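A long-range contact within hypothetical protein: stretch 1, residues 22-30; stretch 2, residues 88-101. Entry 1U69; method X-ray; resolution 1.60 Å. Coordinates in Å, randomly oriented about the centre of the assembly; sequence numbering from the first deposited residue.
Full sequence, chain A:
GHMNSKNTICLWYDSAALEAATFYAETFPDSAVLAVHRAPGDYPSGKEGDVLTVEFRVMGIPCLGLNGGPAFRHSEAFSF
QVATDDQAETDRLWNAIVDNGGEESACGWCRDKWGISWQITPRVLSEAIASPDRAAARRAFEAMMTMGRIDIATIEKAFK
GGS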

# COMPACT_ATOMS: atom_id res chain seq x y z
N THR A 22 -8.78 -14.42 14.20
CA THR A 22 -8.18 -14.20 15.50
C THR A 22 -6.73 -14.68 15.49
O THR A 22 -5.84 -14.01 16.01
CB THR A 22 -8.98 -14.93 16.58
OG1 THR A 22 -10.30 -14.38 16.64
CG2 THR A 22 -8.39 -14.67 17.95
N PHE A 23 -6.50 -15.86 14.92
CA PHE A 23 -5.15 -16.39 14.78
C PHE A 23 -4.25 -15.46 13.97
O PHE A 23 -3.11 -15.22 14.33
CB PHE A 23 -5.19 -17.79 14.14
CG PHE A 23 -3.83 -18.36 13.81
CD1 PHE A 23 -3.00 -18.85 14.79
CD2 PHE A 23 -3.37 -18.39 12.50
CE1 PHE A 23 -1.74 -19.35 14.48
CE2 PHE A 23 -2.12 -18.90 12.18
CZ PHE A 23 -1.31 -19.37 13.18
N TYR A 24 -4.76 -14.96 12.85
CA TYR A 24 -3.93 -14.11 12.01
C TYR A 24 -3.58 -12.84 12.78
O TYR A 24 -2.47 -12.34 12.71
CB TYR A 24 -4.63 -13.74 10.70
CG TYR A 24 -5.08 -14.89 9.82
CD1 TYR A 24 -4.35 -16.08 9.72
CD2 TYR A 24 -6.23 -14.76 9.05
CE1 TYR A 24 -4.78 -17.11 8.88
CE2 TYR A 24 -6.64 -15.78 8.20
CZ TYR A 24 -5.93 -16.96 8.13
OH TYR A 24 -6.35 -17.96 7.28
N ALA A 25 -4.54 -12.33 13.55
CA ALA A 25 -4.36 -11.06 14.25
C ALA A 25 -3.29 -11.15 15.34
O ALA A 25 -2.58 -10.17 15.62
CB ALA A 25 -5.69 -10.58 14.82
N GLU A 26 -3.15 -12.33 15.93
CA GLU A 26 -2.17 -12.51 16.99
C GLU A 26 -0.83 -12.99 16.44
O GLU A 26 0.18 -12.95 17.14
CB GLU A 26 -2.71 -13.44 18.08
CG GLU A 26 -2.99 -14.85 17.63
CD GLU A 26 -3.94 -15.60 18.56
OE1 GLU A 26 -4.41 -15.02 19.57
OE2 GLU A 26 -4.21 -16.78 18.27
N THR A 27 -0.81 -13.41 15.17
CA THR A 27 0.38 -13.97 14.53
C THR A 27 1.16 -12.93 13.75
O THR A 27 2.35 -12.79 13.92
CB THR A 27 -0.03 -15.11 13.59
OG1 THR A 27 -0.51 -16.22 14.36
CG2 THR A 27 1.18 -15.68 12.83
N PHE A 28 0.48 -12.21 12.86
CA PHE A 28 1.16 -11.28 11.98
C PHE A 28 1.16 -9.88 12.58
O PHE A 28 0.24 -9.50 13.31
CB PHE A 28 0.45 -11.25 10.63
CG PHE A 28 0.46 -12.56 9.92
CD1 PHE A 28 1.61 -13.01 9.30
CD2 PHE A 28 -0.69 -13.35 9.87
CE1 PHE A 28 1.61 -14.24 8.63
CE2 PHE A 28 -0.69 -14.57 9.23
CZ PHE A 28 0.45 -15.02 8.61
N PRO A 29 2.17 -9.08 12.23
CA PRO A 29 2.20 -7.68 12.66
C PRO A 29 1.09 -6.87 11.98
O PRO A 29 0.62 -7.27 10.89
CB PRO A 29 3.56 -7.21 12.17
CG PRO A 29 3.83 -8.05 10.98
CD PRO A 29 3.30 -9.40 11.35
N ASP A 30 0.71 -5.75 12.58
CA ASP A 30 -0.26 -4.82 11.98
C ASP A 30 -1.49 -5.54 11.43
O ASP A 30 -1.93 -5.33 10.29
CB ASP A 30 0.40 -3.97 10.89
CG ASP A 30 -0.36 -2.69 10.61
OD1 ASP A 30 -0.90 -2.10 11.55
OD2 ASP A 30 -0.48 -2.19 9.47
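Stretch 2 88-101: AETDRLWNAIVDNG

Stretch 2 lies on stretch 1 as a nearly antiparallel helix. Residues 88-99 continue a helix that begins earlier in the chain, held by regular i to i+4 backbone bonds from Arg 92 N to Ala 88 O (3.0 Å) through Asn 100 N to Ala 96 O (3.3 Å); Asn 100, with phi/psi of -82/66, is the first residue to leave helical values, and Gly 101 follows at positive phi. The partner helix, 22-27, gives way at Phe 28 to a loop, extended at Phe 28 and Pro 29. The two axes cross at 159° and approach to 11.2 Å. Because the directions oppose, the register runs in reverse: Phe 23 CA lies 9.2 Å from Asn 100 CA, Thr 27 CA 6.9 Å from Ala 96 CA, and Phe 28 CA 7.2 Å from Leu 93 CA. The contact buries 417 Å², both sides summed.

Hydrogen bonding across the contact comes from Arg 92. Its chain is extended through chi1 and chi2 (both t), then turns at chi3 (p), bringing the guanidinium to the end of the first helix. There NH1 and NH2 of Arg 92 each donate to Thr 27 O, both at 2.9 Å, so one carbonyl accepts a forked pair lying near the guanidinium plane. Pro 29 CD packs at the edge of the same group, 4.0 Å from Arg 92 NH2.

Ala 96, whose CA-to-CB bond points toward stretch 1, packs against Thr 27: Ala 96 CB meets Thr 27 CG2 at 3.5 Å. The Thr 27 hydroxyl is engaged within its own helix, OG1 donating to Phe 23 O at 2.8 Å, while the methyl faces Ala 96.

Apolar contacts continue beside this pair. Leu 93 and Ile 97, one turn apart, both have CA-to-CB bonds directed sideways, but their ends come nearer to stretch 1 and reach the Phe 28 ring. Leu 93 CD2 approaches Phe 28 CD1 obliquely at 3.8 Å, and Ile 97 CD1 sits at the ring edge, 3.7 Å from Phe 28 CZ.

The Phe 23 ring makes the aromatic-polar contacts at the C-terminal end of stretch 2. The Phe 23 CA-to-CB bond points toward stretch 2, and with chi1 in t the ring sets its edge against the backbone, Phe 23 CZ lying 3.5 Å from Ala 96 O. Asn 100 ND2 lies over one face, 3.4 Å from Phe 23 CE1. At the other end, Glu 89 OE2 approaches Pro 29 CG at 4.2 Å; this carboxylate is hydrogen-bonded elsewhere in the structure.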

# COMPACT_ATOMS: atom_id res chain seq x y z
N ALA A 88 14.98 -13.83 11.40
CA ALA A 88 14.18 -13.96 12.59
C ALA A 88 12.68 -13.88 12.27
O ALA A 88 11.91 -14.71 12.74
CB ALA A 88 14.56 -12.90 13.62
N GLU A 89 12.28 -12.88 11.50
CA GLU A 89 10.87 -12.72 11.15
C GLU A 89 10.43 -13.84 10.20
O GLU A 89 9.33 -14.36 10.32
CB GLU A 89 10.59 -11.35 10.51
CG GLU A 89 9.15 -11.22 10.02
CD GLU A 89 8.80 -9.84 9.49
OE1 GLU A 89 9.62 -9.25 8.77
OE2 GLU A 89 7.69 -9.37 9.81
N THR A 90 11.31 -14.20 9.27
CA THR A 90 11.07 -15.31 8.35
C THR A 90 10.74 -16.57 9.12
O THR A 90 9.72 -17.19 8.89
CB THR A 90 12.29 -15.51 7.41
OG1 THR A 90 12.55 -14.30 6.69
CG2 THR A 90 12.01 -16.56 6.33
N ASP A 91 11.59 -16.94 10.08
CA ASP A 91 11.37 -18.14 10.86
C ASP A 91 10.11 -18.05 11.70
O ASP A 91 9.35 -19.01 11.78
CB ASP A 91 12.55 -18.41 11.81
CG ASP A 91 13.83 -18.72 11.07
OD1 ASP A 91 13.78 -18.90 9.83
OD2 ASP A 91 14.94 -18.77 11.65
N ARG A 92 9.87 -16.90 12.31
CA ARG A 92 8.75 -16.77 13.23
C ARG A 92 7.43 -16.98 12.51
O ARG A 92 6.56 -17.69 13.00
CB ARG A 92 8.76 -15.42 13.95
CG ARG A 92 7.69 -15.31 15.00
CD ARG A 92 7.61 -13.94 15.66
NE ARG A 92 6.92 -12.90 14.86
CZ ARG A 92 5.60 -12.87 14.62
NH1 ARG A 92 4.79 -13.82 15.09
NH2 ARG A 92 5.10 -11.86 13.91
N LEU A 93 7.30 -16.37 11.33
CA LEU A 93 6.04 -16.40 10.60
C LEU A 93 5.82 -17.76 9.95
O LEU A 93 4.72 -18.31 10.00
CB LEU A 93 6.01 -15.26 9.56
CG LEU A 93 5.93 -13.84 10.15
CD1 LEU A 93 5.76 -12.81 9.01
CD2 LEU A 93 4.80 -13.72 11.14
N TRP A 94 6.86 -18.29 9.35
CA TRP A 94 6.82 -19.64 8.77
C TRP A 94 6.39 -20.67 9.82
O TRP A 94 5.47 -21.46 9.62
CB TRP A 94 8.19 -19.98 8.20
CG TRP A 94 8.34 -21.41 7.74
CD1 TRP A 94 8.70 -22.48 8.51
CD2 TRP A 94 8.16 -21.91 6.42
NE1 TRP A 94 8.75 -23.62 7.75
CE2 TRP A 94 8.41 -23.30 6.46
CE3 TRP A 94 7.80 -21.33 5.20
CZ2 TRP A 94 8.33 -24.11 5.33
CZ3 TRP A 94 7.69 -22.14 4.09
CH2 TRP A 94 7.97 -23.51 4.16
N ASN A 95 7.06 -20.64 10.96
CA ASN A 95 6.77 -21.59 12.02
C ASN A 95 5.36 -21.43 12.57
O ASN A 95 4.69 -22.41 12.88
CB ASN A 95 7.79 -21.46 13.13
CG ASN A 95 9.14 -22.03 12.75
OD1 ASN A 95 9.25 -22.91 11.89
ND2 ASN A 95 10.19 -21.52 13.39
N ALA A 96 4.90 -20.19 12.68
CA ALA A 96 3.55 -19.93 13.19
C ALA A 96 2.48 -20.58 12.34
O ALA A 96 1.59 -21.25 12.87
CB ALA A 96 3.30 -18.43 13.30
N ILE A 97 2.59 -20.41 11.02
CA ILE A 97 1.61 -20.95 10.08
C ILE A 97 1.68 -22.47 10.07
O ILE A 97 0.66 -23.17 10.13
CB ILE A 97 1.82 -20.34 8.66
CG1 ILE A 97 1.59 -18.82 8.67
CG2 ILE A 97 0.92 -21.01 7.64
CD1 ILE A 97 2.36 -18.07 7.59
N VAL A 98 2.89 -22.99 9.97
CA VAL A 98 3.10 -24.42 9.80
C VAL A 98 2.75 -25.17 11.09
O VAL A 98 2.07 -26.19 11.06
CB VAL A 98 4.57 -24.70 9.39
CG1 VAL A 98 4.90 -26.20 9.45
CG2 VAL A 98 4.83 -24.16 7.98
N ASP A 99 3.17 -24.62 12.21
CA ASP A 99 2.96 -25.32 13.47
C ASP A 99 1.49 -25.38 13.86
O ASP A 99 1.08 -26.35 14.48
CB ASP A 99 3.71 -24.66 14.62
CG ASP A 99 5.22 -24.77 14.48
OD1 ASP A 99 5.72 -25.66 13.74
OD2 ASP A 99 5.96 -23.98 15.10
N ASN A 100 0.70 -24.35 13.58
CA ASN A 100 -0.70 -24.36 13.99
C ASN A 100 -1.58 -25.13 13.03
O ASN A 100 -2.45 -24.55 12.38
CB ASN A 100 -1.26 -22.94 14.18
CG ASN A 100 -2.75 -22.94 14.54
OD1 ASN A 100 -3.20 -23.62 15.48
ND2 ASN A 100 -3.53 -22.17 13.78
N GLY A 101 -1.36 -26.44 12.95
CA GLY A 101 -2.15 -27.31 12.09
C GLY A 101 -1.92 -27.08 10.60
O GLY A 101 -2.74 -27.49 9.78